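PDB 3P8L: geranyltranstransferase from Enterococcus faecalis, which probably condenses geranyl diphosphate with isopentenyl diphosphate to give (2E,6E)-farnesyl diphosphate and diphosphate, with magnesium as cofactor. Local coordinates for residues A[143-148]-A[198-203]; A[55-60]-A[188-193]; A[222-227]-A[260-265]; A[272-277]-A[294-299]; A[27-32]-A[80-85]. One frame throughout, in Å; residues are numbered along the deposited sequence. Where two conformers were deposited one is given.

Contact 1 of 5, residues A[143-148]-A[198-203]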
# COMPACT_ATOMS: atom_id res chain seq x y z
N VAL A 143 12.15 -7.91 -4.89
CA VAL A 143 10.94 -8.72 -4.77
C VAL A 143 10.78 -9.32 -3.38
O VAL A 143 9.69 -9.30 -2.82
CB VAL A 143 10.86 -9.82 -5.89
CG1 VAL A 143 9.85 -10.93 -5.57
CG2 VAL A 143 10.50 -9.18 -7.20
N LEU A 144 11.89 -9.80 -2.80
CA LEU A 144 11.88 -10.32 -1.44
C LEU A 144 11.44 -9.25 -0.43
O LEU A 144 10.63 -9.52 0.45
CB LEU A 144 13.27 -10.86 -1.05
CG LEU A 144 13.46 -11.38 0.38
CD1 LEU A 144 12.50 -12.52 0.70
CD2 LEU A 144 14.91 -11.82 0.59
N LEU A 145 11.98 -8.06 -0.56
CA LEU A 145 11.70 -7.01 0.42
C LEU A 145 10.28 -6.45 0.26
O LEU A 145 9.67 -6.05 1.24
CB LEU A 145 12.78 -5.92 0.38
CG LEU A 145 14.15 -6.33 0.96
CD1 LEU A 145 15.03 -5.13 1.15
CD2 LEU A 145 14.03 -7.06 2.27
N MET A 146 9.74 -6.49 -0.97
CA MET A 146 8.36 -6.07 -1.22
C MET A 146 7.40 -7.10 -0.62
O MET A 146 6.41 -6.74 0.02
CB MET A 146 8.10 -5.86 -2.73
CG MET A 146 8.68 -4.53 -3.28
SD MET A 146 8.35 -4.17 -5.04
CE MET A 146 8.93 -5.66 -5.84
N GLN A 147 7.72 -8.39 -0.81
CA GLN A 147 7.00 -9.49 -0.18
C GLN A 147 6.97 -9.34 1.33
O GLN A 147 5.91 -9.48 1.97
CB GLN A 147 7.64 -10.85 -0.53
CG GLN A 147 7.35 -11.35 -1.94
CD GLN A 147 8.23 -12.54 -2.36
OE1 GLN A 147 9.16 -12.93 -1.64
NE2 GLN A 147 7.94 -13.11 -3.52
N GLN A 148 8.13 -9.06 1.90
CA GLN A 148 8.29 -8.99 3.34
C GLN A 148 7.61 -7.72 3.92
O GLN A 148 6.99 -7.77 5.00
CB GLN A 148 9.77 -9.05 3.72
CG GLN A 148 10.40 -10.47 3.57
CD GLN A 148 9.78 -11.50 4.47
OE1 GLN A 148 9.67 -11.31 5.68
NE2 GLN A 148 9.35 -12.62 3.89
N GLY A 198 19.40 -7.47 7.43
CA GLY A 198 20.07 -8.71 7.00
C GLY A 198 20.20 -8.93 5.50
O GLY A 198 21.24 -9.36 5.02
N VAL A 199 19.13 -8.62 4.77
CA VAL A 199 19.08 -8.80 3.32
C VAL A 199 19.98 -7.78 2.63
O VAL A 199 20.72 -8.11 1.69
CB VAL A 199 17.61 -8.70 2.83
CG1 VAL A 199 17.52 -8.59 1.32
CG2 VAL A 199 16.81 -9.89 3.32
N LEU A 200 19.92 -6.54 3.12
CA LEU A 200 20.78 -5.48 2.63
C LEU A 200 22.26 -5.78 2.84
O LEU A 200 23.09 -5.36 2.04
CB LEU A 200 20.41 -4.12 3.27
CG LEU A 200 19.02 -3.57 2.90
CD1 LEU A 200 18.63 -2.38 3.80
CD2 LEU A 200 18.94 -3.18 1.45
N ALA A 201 22.57 -6.52 3.91
CA ALA A 201 23.95 -6.85 4.24
C ALA A 201 24.38 -8.24 3.72
O ALA A 201 25.46 -8.73 4.09
CB ALA A 201 24.15 -6.76 5.75
N ASN A 202 23.54 -8.84 2.88
CA ASN A 202 23.79 -10.16 2.27
C ASN A 202 24.03 -11.32 3.23
O ASN A 202 24.85 -12.19 2.96
CB ASN A 202 24.91 -10.09 1.23
CG ASN A 202 24.43 -10.42 -0.16
OD1 ASN A 202 24.40 -9.55 -1.03
ND2 ASN A 202 24.03 -11.67 -0.37
N GLN A 203 23.31 -11.32 4.35
CA GLN A 203 23.42 -12.37 5.35
C GLN A 203 22.65 -13.62 4.96
O GLN A 203 21.77 -13.57 4.09
CB GLN A 203 22.96 -11.86 6.70
CG GLN A 203 23.82 -10.72 7.23
CD GLN A 203 25.28 -11.13 7.38
OE1 GLN A 203 25.61 -11.99 8.18
NE2 GLN A 203 26.14 -10.48 6.63
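Leu144 extends with CG anti to its own backbone N (chi1 177°), whereas in Leu145 CG folds back beside the N (chi1 -73°), and these two settings send adjacent isobutyl groups from helix 139-153 onto the same partner, Val199. Leu144 meets the CG2 methyl of the valine; Leu145 meets chiefly CG1, with CG2 close by. Leu144 CD2 lies 3.8 Å from Val199 CG2, the two side chains crossing at a slant. Leu145 meets Val199 tip to tip: its CD2 is 3.9 Å from Val199 CG1 and 4.1 Å from Val199 CG2, so it sits in the fork of the branched side chain. A looser touch, Leu145 CD1 to Leu200 CD2 at 4.4 Å, extends the apolar patch. No hydrogen bond joins the two segments.

Immediately beyond these residues helix 175-200 stops. Gln203 N donates to Gly198 O at 2.9 Å and Asn202 N to Val199 O at 3.1 Å, with Asn202 at positive phi. Gln203 also folds back, its NE2 giving a hydrogen bond to Ala201 O from well above the carbonyl plane. Val76 of helix 71-92 touches both Leu145 and Leu200, while Gln147 bonds through NE2 to Ser133 O of the second subunit. The arrangement is a helix terminated by a Schellman motif and packed through its last turn against a helix that faces the dimer partner.

Contact 2 of 5, residues A[55-60]-A[188-193]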
# COMPACT_ATOMS: atom_id res chain seq x y z
N PRO A 55 13.40 3.00 10.60
CA PRO A 55 14.56 3.21 9.72
C PRO A 55 15.90 3.16 10.48
O PRO A 55 16.89 2.67 9.93
CB PRO A 55 14.33 4.61 9.14
CG PRO A 55 13.35 5.27 10.03
CD PRO A 55 12.48 4.15 10.54
N LEU A 56 15.92 3.63 11.73
CA LEU A 56 17.10 3.52 12.57
C LEU A 56 17.52 2.07 12.75
O LEU A 56 18.70 1.76 12.59
CB LEU A 56 16.95 4.24 13.93
CG LEU A 56 18.22 4.33 14.79
CD1 LEU A 56 19.35 4.99 13.97
CD2 LEU A 56 18.03 5.05 16.13
N LEU A 57 16.56 1.18 13.00
CA LEU A 57 16.85 -0.27 13.08
C LEU A 57 17.44 -0.86 11.80
O LEU A 57 18.44 -1.59 11.87
CB LEU A 57 15.61 -1.04 13.51
CG LEU A 57 15.24 -0.94 14.99
CD1 LEU A 57 13.83 -1.48 15.18
CD2 LEU A 57 16.25 -1.69 15.87
N VAL A 58 16.85 -0.53 10.65
CA VAL A 58 17.36 -0.96 9.35
C VAL A 58 18.85 -0.62 9.22
O VAL A 58 19.67 -1.49 8.96
CB VAL A 58 16.59 -0.33 8.15
CG1 VAL A 58 17.22 -0.75 6.83
CG2 VAL A 58 15.12 -0.74 8.14
N LEU A 59 19.17 0.65 9.43
CA LEU A 59 20.52 1.18 9.22
C LEU A 59 21.53 0.70 10.27
O LEU A 59 22.70 0.41 9.94
CB LEU A 59 20.48 2.71 9.16
CG LEU A 59 19.65 3.28 8.00
CD1 LEU A 59 19.79 4.76 7.99
CD2 LEU A 59 20.02 2.70 6.62
N THR A 60 21.08 0.57 11.51
CA THR A 60 21.92 0.06 12.57
C THR A 60 22.31 -1.39 12.28
O THR A 60 23.45 -1.79 12.54
CB THR A 60 21.23 0.23 13.94
OG1 THR A 60 20.89 1.62 14.12
CG2 THR A 60 22.15 -0.18 15.08
N ALA A 188 5.62 -6.77 13.89
CA ALA A 188 5.78 -7.14 12.49
C ALA A 188 6.69 -6.20 11.69
O ALA A 188 7.54 -6.69 10.95
CB ALA A 188 4.42 -7.32 11.80
N LEU A 189 6.52 -4.88 11.85
CA LEU A 189 7.37 -3.90 11.15
C LEU A 189 8.79 -3.84 11.75
O LEU A 189 9.74 -3.52 11.04
CB LEU A 189 6.76 -2.48 11.18
CG LEU A 189 5.48 -2.08 10.43
CD1 LEU A 189 5.29 -0.55 10.50
CD2 LEU A 189 5.49 -2.53 8.98
N ILE A 190 8.89 -4.08 13.05
CA ILE A 190 10.19 -4.17 13.75
C ILE A 190 10.94 -5.37 13.18
O ILE A 190 12.13 -5.26 12.85
CB ILE A 190 10.04 -4.29 15.29
CG1 ILE A 190 9.28 -3.08 15.87
CG2 ILE A 190 11.42 -4.43 15.99
CD1 ILE A 190 9.90 -1.75 15.59
N GLU A 191 10.22 -6.50 13.03
CA GLU A 191 10.79 -7.70 12.42
C GLU A 191 11.24 -7.43 10.99
O GLU A 191 12.36 -7.81 10.61
CB GLU A 191 9.84 -8.90 12.53
CG GLU A 191 9.90 -9.58 13.90
CD GLU A 191 8.63 -10.36 14.24
OE1 GLU A 191 7.71 -10.37 13.40
OE2 GLU A 191 8.56 -10.95 15.34
N PHE A 192 10.40 -6.74 10.21
CA PHE A 192 10.81 -6.34 8.87
C PHE A 192 12.10 -5.53 8.90
O PHE A 192 12.97 -5.74 8.05
CB PHE A 192 9.73 -5.52 8.11
CG PHE A 192 10.21 -5.02 6.77
CD1 PHE A 192 10.17 -5.86 5.66
CD2 PHE A 192 10.78 -3.75 6.64
CE1 PHE A 192 10.62 -5.41 4.43
CE2 PHE A 192 11.27 -3.32 5.42
CZ PHE A 192 11.18 -4.16 4.31
N ALA A 193 12.24 -4.59 9.84
CA ALA A 193 13.43 -3.73 9.84
C ALA A 193 14.72 -4.57 9.97
O ALA A 193 15.70 -4.33 9.25
CB ALA A 193 13.37 -2.70 10.95
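Apolar packing accounts for nearly all of the contact. Ala193 CB fits between two side chains of helix 53-64, 3.8 Å from Leu57 CB and 3.8 Å from Val58 CG2. Leu57 reaches further along the partner helix, where its CD1 meets both ends of the forked Ile190, CG2 at 3.9 Å and CD1 at 4.0 Å. Ile190 can present the two methyls together because its chi2 of -58° folds CD1 round to the CG2 side.

Backbone atoms take part as well: the Val58 CA lies 3.8 Å from Ala193 O, and the CA atoms of Val58 and Ala193 are only 4.8 Å apart. The small alanine permits this closeness.

No hydrogen bond crosses the contact; in segment 55-60, Leu56 O accepts from Thr60 N and also from Thr60 OG1, at 2.7 Å, the hydroxyl approaching from above the carbonyl plane. Leu80 of helix 71-92 covers Val58 and Ala193 on one flank, and Leu295 of helix 289-298 covers Leu57.

With local axes 8.9 Å apart and 26° between their N-to-C directions, this is a close, nearly parallel helix pair in the interior of the all-helical isoprenoid synthase fold.

Contact 3 of 5, residues A[222-227]-A[260-265]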
# COMPACT_ATOMS: atom_id res chain seq x y z
N PHE A 222 10.32 -3.08 23.86
CA PHE A 222 9.94 -1.69 23.56
C PHE A 222 8.56 -1.39 24.14
O PHE A 222 8.38 -0.36 24.79
CB PHE A 222 9.99 -1.48 22.02
CG PHE A 222 9.38 -0.18 21.53
CD1 PHE A 222 10.03 1.04 21.73
CD2 PHE A 222 8.18 -0.19 20.81
CE1 PHE A 222 9.48 2.25 21.25
CE2 PHE A 222 7.62 1.00 20.32
CZ PHE A 222 8.27 2.23 20.54
N GLN A 223 7.62 -2.31 23.92
CA GLN A 223 6.25 -2.15 24.41
C GLN A 223 6.13 -2.27 25.93
O GLN A 223 5.44 -1.46 26.55
CB GLN A 223 5.32 -3.16 23.75
CG GLN A 223 3.87 -2.70 23.72
CD GLN A 223 3.50 -2.05 22.40
OE1 GLN A 223 3.30 -0.83 22.33
NE2 GLN A 223 3.42 -2.85 21.35
N ILE A 224 6.80 -3.27 26.51
CA ILE A 224 6.80 -3.45 27.97
C ILE A 224 7.38 -2.21 28.67
O ILE A 224 6.84 -1.76 29.68
CB ILE A 224 7.53 -4.75 28.40
CG1 ILE A 224 6.82 -5.98 27.82
CG2 ILE A 224 7.59 -4.86 29.93
CD1 ILE A 224 7.68 -7.24 27.79
N ARG A 225 8.47 -1.67 28.12
CA ARG A 225 9.09 -0.42 28.59
C ARG A 225 8.15 0.78 28.53
O ARG A 225 8.09 1.58 29.48
CB ARG A 225 10.38 -0.17 27.80
CG ARG A 225 10.85 1.28 27.67
CD ARG A 225 11.80 1.66 28.79
NE ARG A 225 13.01 2.31 28.28
CZ ARG A 225 13.09 3.58 27.90
NH1 ARG A 225 12.04 4.39 27.97
NH2 ARG A 225 14.25 4.06 27.45
N ASP A 226 7.40 0.91 27.44
CA ASP A 226 6.44 2.01 27.28
C ASP A 226 5.23 1.89 28.21
O ASP A 226 4.75 2.89 28.74
CB ASP A 226 6.02 2.15 25.82
CG ASP A 226 7.05 2.91 24.98
OD1 ASP A 226 6.72 3.28 23.83
OD2 ASP A 226 8.19 3.14 25.45
N ASP A 227 4.75 0.66 28.40
CA ASP A 227 3.65 0.36 29.32
C ASP A 227 4.06 0.55 30.78
O ASP A 227 3.23 0.91 31.62
CB ASP A 227 3.14 -1.08 29.11
CG ASP A 227 2.24 -1.21 27.88
OD1 ASP A 227 2.06 -0.23 27.13
OD2 ASP A 227 1.70 -2.32 27.67
N ALA A 260 6.49 -5.25 39.29
CA ALA A 260 7.76 -5.98 39.47
C ALA A 260 7.93 -7.17 38.51
O ALA A 260 9.06 -7.49 38.10
CB ALA A 260 7.92 -6.43 40.92
N GLY A 261 6.82 -7.82 38.17
CA GLY A 261 6.81 -8.90 37.18
C GLY A 261 6.98 -8.41 35.75
O GLY A 261 7.51 -9.13 34.90
N ALA A 262 6.51 -7.19 35.48
CA ALA A 262 6.71 -6.55 34.17
C ALA A 262 8.15 -6.04 33.99
O ALA A 262 8.67 -6.05 32.88
CB ALA A 262 5.71 -5.43 33.96
N LYS A 263 8.78 -5.59 35.08
CA LYS A 263 10.20 -5.22 35.09
C LYS A 263 11.06 -6.43 34.76
O LYS A 263 12.06 -6.33 34.05
CB LYS A 263 10.63 -4.65 36.45
CG LYS A 263 10.27 -3.19 36.70
CD LYS A 263 10.77 -2.74 38.08
CE LYS A 263 11.07 -1.24 38.13
NZ LYS A 263 9.85 -0.40 37.95
N ASP A 264 10.65 -7.59 35.29
CA ASP A 264 11.32 -8.85 34.99
C ASP A 264 11.01 -9.33 33.59
O ASP A 264 11.84 -9.97 32.96
CB ASP A 264 10.96 -9.91 36.03
CG ASP A 264 11.84 -9.84 37.27
OD1 ASP A 264 11.51 -10.51 38.27
OD2 ASP A 264 12.86 -9.10 37.25
N ALA A 265 9.81 -9.02 33.10
CA ALA A 265 9.46 -9.31 31.71
C ALA A 265 10.41 -8.57 30.75
O ALA A 265 10.91 -9.16 29.78
CB ALA A 265 8.01 -8.94 31.43
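Ile224 lays its CG2 methyl over the carbonyl oxygen of Ala262, with Ile224 CG2 only 3.4 Å from Ala262 O. The approach is that of a methyl resting on a helix backbone, and no hydrogen bond passes between the two segments. The alanine's own methyl is more distant, 4.5 Å from Ile224 CG2. The other branch of the isoleucine goes to the following turn, where Ile224 CD1 lies 4.0 Å from Ala265 CB.

This division of labour follows from the torsions. CG1 stands beside the backbone N (chi1 -62°) and CD1 is carried nearly straight out from it (chi2 161°), so the long branch and the short one reach different residues of the facing helix. Ala262 and Ala265, three positions apart, both direct their CB toward helix 205-230, and together they make a shallow, small-residue surface for a single branched side chain. The nearest CA atoms, of Ile224 and Ala262, are 6.9 Å apart.

Asp226 and Asp227, on the same segment, open the second aspartate-rich motif of the polyprenyl synthases, which in relatives binds diphosphate through magnesium. Arg225 points away from the contact and bonds through NH2 to Gln298 O, with a weak bond from NE to Leu299 O. Residues 234-250, in the connection between the two helices, are not modelled; the short helix 253-257 that follows packs against both: its Tyr253 packs on Ile224, Pro254 on Ala262, and Leu257 on Ala265. Helices 205-230 and 259-283 are thus joined both directly and through that short helix.

Contact 4 of 5, residues A[272-277]-A[294-299]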
# COMPACT_ATOMS: atom_id res chain seq x y z
N GLU A 272 17.34 -12.10 26.44
CA GLU A 272 17.13 -12.96 25.28
C GLU A 272 17.62 -12.31 23.99
O GLU A 272 18.23 -12.98 23.15
CB GLU A 272 15.68 -13.42 25.19
CG GLU A 272 15.35 -14.45 26.28
CD GLU A 272 14.42 -15.55 25.82
OE1 GLU A 272 14.32 -15.78 24.60
OE2 GLU A 272 13.81 -16.20 26.70
N GLY A 273 17.41 -11.00 23.86
CA GLY A 273 18.01 -10.22 22.78
C GLY A 273 19.53 -10.34 22.75
O GLY A 273 20.11 -10.62 21.69
N SER A 274 20.17 -10.15 23.91
CA SER A 274 21.63 -10.30 24.07
C SER A 274 22.10 -11.71 23.70
O SER A 274 23.07 -11.88 22.94
CB SER A 274 22.09 -9.99 25.50
OG SER A 274 21.61 -8.73 25.94
N ALA A 275 21.40 -12.71 24.21
CA ALA A 275 21.71 -14.10 23.91
C ALA A 275 21.64 -14.34 22.41
O ALA A 275 22.49 -15.05 21.86
CB ALA A 275 20.77 -15.05 24.66
N VAL A 276 20.67 -13.71 21.74
CA VAL A 276 20.57 -13.79 20.28
C VAL A 276 21.76 -13.13 19.55
O VAL A 276 22.30 -13.70 18.60
CB VAL A 276 19.19 -13.28 19.75
CG1 VAL A 276 19.22 -13.11 18.25
CG2 VAL A 276 18.09 -14.26 20.11
N LEU A 277 22.18 -11.95 20.02
CA LEU A 277 23.34 -11.26 19.43
C LEU A 277 24.64 -12.03 19.64
O LEU A 277 25.51 -12.06 18.75
CB LEU A 277 23.48 -9.84 20.01
CG LEU A 277 22.39 -8.79 19.69
CD1 LEU A 277 22.70 -7.51 20.43
CD2 LEU A 277 22.26 -8.53 18.19
N ASN A 294 23.59 -1.78 21.97
CA ASN A 294 23.29 -0.45 22.53
C ASN A 294 21.80 -0.11 22.44
O ASN A 294 21.24 0.52 23.34
CB ASN A 294 24.12 0.63 21.83
CG ASN A 294 23.68 2.04 22.19
OD1 ASN A 294 23.90 2.50 23.30
ND2 ASN A 294 23.04 2.72 21.24
N LEU A 295 21.16 -0.52 21.35
CA LEU A 295 19.71 -0.30 21.21
C LEU A 295 18.92 -1.07 22.28
O LEU A 295 17.94 -0.56 22.82
CB LEU A 295 19.22 -0.66 19.80
CG LEU A 295 19.67 0.29 18.68
CD1 LEU A 295 19.26 -0.26 17.35
CD2 LEU A 295 19.15 1.71 18.84
N LEU A 296 19.38 -2.28 22.59
CA LEU A 296 18.88 -3.05 23.72
C LEU A 296 19.15 -2.38 25.08
O LEU A 296 18.24 -2.29 25.91
CB LEU A 296 19.51 -4.44 23.70
CG LEU A 296 18.61 -5.66 23.66
CD1 LEU A 296 17.45 -5.47 22.69
CD2 LEU A 296 19.50 -6.79 23.22
N THR A 297 20.38 -1.91 25.28
CA THR A 297 20.78 -1.13 26.47
C THR A 297 19.88 0.09 26.71
O THR A 297 19.51 0.35 27.87
CB THR A 297 22.26 -0.65 26.38
OG1 THR A 297 23.14 -1.78 26.27
CG2 THR A 297 22.69 0.17 27.60
N GLN A 298 19.50 0.80 25.65
CA GLN A 298 18.68 2.02 25.78
C GLN A 298 17.30 1.73 26.36
O GLN A 298 16.66 2.62 26.92
CB GLN A 298 18.54 2.77 24.44
CG GLN A 298 19.82 3.31 23.80
CD GLN A 298 20.95 3.58 24.79
OE1 GLN A 298 20.74 3.58 26.00
NE2 GLN A 298 22.15 3.79 24.27
N LEU A 299 16.83 0.48 26.22
CA LEU A 299 15.51 0.09 26.74
C LEU A 299 15.48 -0.31 28.23
O LEU A 299 14.40 -0.55 28.78
CB LEU A 299 14.90 -1.03 25.88
CG LEU A 299 14.58 -0.82 24.40
CD1 LEU A 299 13.94 -2.08 23.85
CD2 LEU A 299 13.69 0.40 24.14
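Two helices joined by a short connection, 259-283 and 289-298, form an antiparallel hairpin near the C-terminal end of the chain, and this contact is one level of it. Their local axes run at 174° to each other and pass 10.4 Å apart. At that spacing one long side chain does most of the bridging: Leu296 projects across and touches with CD2 alone.

The methyl lands on backbone. Leu296 CD2 is 3.5 Å from Ser274 N and 3.6 Å from Gly273 C, and it can lie this low because Gly273 places no side chain in its path. Around this spot it also brushes Ser274 OG at 4.0 Å and, more loosely, Leu277 CD1 at 4.3 Å. The leucine reaches the spot through a chi1 of -123°, well off a staggered value, which may reflect the packing or an uncertain fit.

Ser274 contributes little polarity toward its neighbour. Its hydroxyl, turned beside the backbone N, is hydrogen-bonded to Leu270 O in the preceding turn of its own helix. No hydrogen bond connects the segments.

Phe214 of helix 205-230 packs on both Leu277 and Leu296, closing one side of the hairpin. Leu270 adds to the cover of Leu296, while Leu292 and Ala293 meet Leu277 from within the hairpin itself. The neighbouring Leu295 packs on Leu57 and Thr60 of helix 53-64, so that helix 289-298 lies between the hairpin partner and the more central helices.

Contact 5 of 5, residues A[27-32]-A[80-85]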
# COMPACT_ATOMS: atom_id res chain seq x y z
N ASP A 27 11.98 14.06 -0.68
CA ASP A 27 12.20 14.19 -2.12
C ASP A 27 11.22 13.31 -2.86
O ASP A 27 10.70 13.75 -3.86
CB ASP A 27 13.61 13.76 -2.56
CG ASP A 27 14.70 14.72 -2.08
OD1 ASP A 27 14.38 15.80 -1.59
OD2 ASP A 27 15.89 14.38 -2.19
N PHE A 28 11.01 12.08 -2.38
CA PHE A 28 10.10 11.16 -3.04
C PHE A 28 8.67 11.69 -3.06
O PHE A 28 8.02 11.62 -4.09
CB PHE A 28 10.12 9.73 -2.46
CG PHE A 28 9.34 8.77 -3.28
CD1 PHE A 28 8.06 8.37 -2.90
CD2 PHE A 28 9.85 8.31 -4.48
CE1 PHE A 28 7.32 7.52 -3.69
CE2 PHE A 28 9.12 7.44 -5.28
CZ PHE A 28 7.85 7.05 -4.88
N ILE A 29 8.22 12.24 -1.94
CA ILE A 29 6.86 12.79 -1.85
C ILE A 29 6.72 14.04 -2.73
O ILE A 29 5.74 14.17 -3.46
CB ILE A 29 6.42 13.05 -0.38
CG1 ILE A 29 5.81 11.79 0.23
CG2 ILE A 29 5.34 14.11 -0.30
CD1 ILE A 29 6.78 10.89 0.92
N ALA A 30 7.71 14.93 -2.69
CA ALA A 30 7.66 16.17 -3.48
C ALA A 30 7.70 15.90 -4.98
O ALA A 30 7.01 16.56 -5.75
CB ALA A 30 8.82 17.11 -3.08
N GLU A 31 8.46 14.89 -5.39
CA GLU A 31 8.63 14.62 -6.81
C GLU A 31 7.56 13.69 -7.41
O GLU A 31 7.24 13.83 -8.57
CB GLU A 31 10.04 14.09 -7.08
CG GLU A 31 11.15 15.15 -6.87
CD GLU A 31 12.55 14.56 -6.61
OE1 GLU A 31 12.83 13.42 -7.05
OE2 GLU A 31 13.38 15.24 -5.97
N TYR A 32 7.00 12.76 -6.64
CA TYR A 32 6.07 11.77 -7.20
C TYR A 32 4.64 11.98 -6.70
O TYR A 32 3.88 11.02 -6.56
CB TYR A 32 6.53 10.34 -6.89
CG TYR A 32 7.73 9.85 -7.68
CD1 TYR A 32 9.03 10.36 -7.44
CD2 TYR A 32 7.59 8.87 -8.66
CE1 TYR A 32 10.12 9.92 -8.17
CE2 TYR A 32 8.68 8.42 -9.40
CZ TYR A 32 9.93 8.94 -9.15
OH TYR A 32 11.01 8.49 -9.87
N LEU A 80 9.94 1.95 4.77
CA LEU A 80 9.42 1.49 6.06
C LEU A 80 8.86 2.63 6.93
O LEU A 80 7.77 2.51 7.52
CB LEU A 80 10.51 0.71 6.82
CG LEU A 80 10.19 0.17 8.20
CD1 LEU A 80 9.02 -0.79 8.15
CD2 LEU A 80 11.43 -0.50 8.84
N GLU A 81 9.59 3.75 6.98
CA GLU A 81 9.13 4.90 7.74
C GLU A 81 7.85 5.54 7.14
O GLU A 81 7.02 6.07 7.89
CB GLU A 81 10.24 5.91 7.96
CG GLU A 81 9.90 7.04 8.93
CD GLU A 81 9.61 6.59 10.38
OE1 GLU A 81 9.63 5.38 10.74
OE2 GLU A 81 9.36 7.50 11.18
N MET A 82 7.68 5.42 5.82
CA MET A 82 6.45 5.81 5.11
C MET A 82 5.24 4.98 5.55
O MET A 82 4.15 5.55 5.77
CB MET A 82 6.64 5.83 3.58
CG MET A 82 7.63 6.95 3.05
SD MET A 82 8.06 6.79 1.28
CE MET A 82 6.50 7.25 0.51
N ILE A 83 5.44 3.66 5.69
CA ILE A 83 4.43 2.75 6.19
C ILE A 83 4.05 3.16 7.62
O ILE A 83 2.86 3.30 7.94
CB ILE A 83 4.90 1.26 6.20
CG1 ILE A 83 5.10 0.71 4.79
CG2 ILE A 83 3.93 0.38 7.00
CD1 ILE A 83 3.84 0.43 4.01
N HIS A 84 5.06 3.31 8.47
CA HIS A 84 4.86 3.75 9.83
C HIS A 84 4.06 5.08 9.94
O HIS A 84 3.12 5.14 10.70
CB HIS A 84 6.18 3.93 10.54
CG HIS A 84 6.02 4.34 11.96
ND1 HIS A 84 5.28 3.60 12.85
CD2 HIS A 84 6.47 5.41 12.64
CE1 HIS A 84 5.30 4.19 14.03
NE2 HIS A 84 6.02 5.28 13.93
N THR A 85 4.45 6.09 9.16
CA THR A 85 3.80 7.41 9.10
C THR A 85 2.35 7.27 8.63
O THR A 85 1.45 7.89 9.20
CB THR A 85 4.55 8.40 8.15
OG1 THR A 85 5.93 8.47 8.51
CG2 THR A 85 3.93 9.82 8.19
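Met82 touches helix 13-31 chiefly through its terminal methyl. Met82 CE lies 3.9 Å from Phe28 CD1 and 3.7 Å from Ile29 CD1. The thioether chain runs out straight and then bends at its end (chi3 71°), which sets CE between the two residues. Phe28 and Met82 cross at about a right angle; in the conformer given, one of two deposited, Ile29 meets the methionine tip to tip, a contact that is less certain. The backbones are well apart, with 9.9 Å between the CA atoms of Ile29 and Met82, so the meeting depends on the length of the side chains.

In the all-helical isoprenoid synthase fold, helix 71-92 leads into the first aspartate-rich motif of the family, and the contact joins its middle to the last full turn of the N-terminal helix.

Behind the first shell, Tyr32 packs on the side of the Phe28 ring remote from Met82, with Phe28 CE2 over the tyrosine face, off centre, at 3.6 Å. Gln130 of helix 114-133 touches the side chains of Phe28 and Tyr32, and Ile29 is flanked by Leu43 and Ile46 of helix 36-47. On the other helix, Glu81 O receives Thr85 N and Thr85 OG1 from opposite faces of its plane, the hydroxyl at 2.7 Å. Glu81 itself makes a salt bridge to Arg52, and Tyr32 packs on Gln156 of the second subunit.

How the contacts relate
Contact 2, its centre about 5 Å from that of the chain, is the hub. It shares helix 175-200 with contact 1, whose centre is about 12 Å from its own, and touches contacts 5 and 4 through packing. Contacts 3 and 4 share helix 259-283 and also touch through an arginine. Contacts 3 and 5 lie on opposite sides of the chain's centre, their own centres about 32 Å apart. Along the sequence contact 2 alternates with contacts 1 and 5, whereas contacts 3 and 4 follow in series. Early and middle helices are thus interwoven around one core, with the C-terminal helices added beside it.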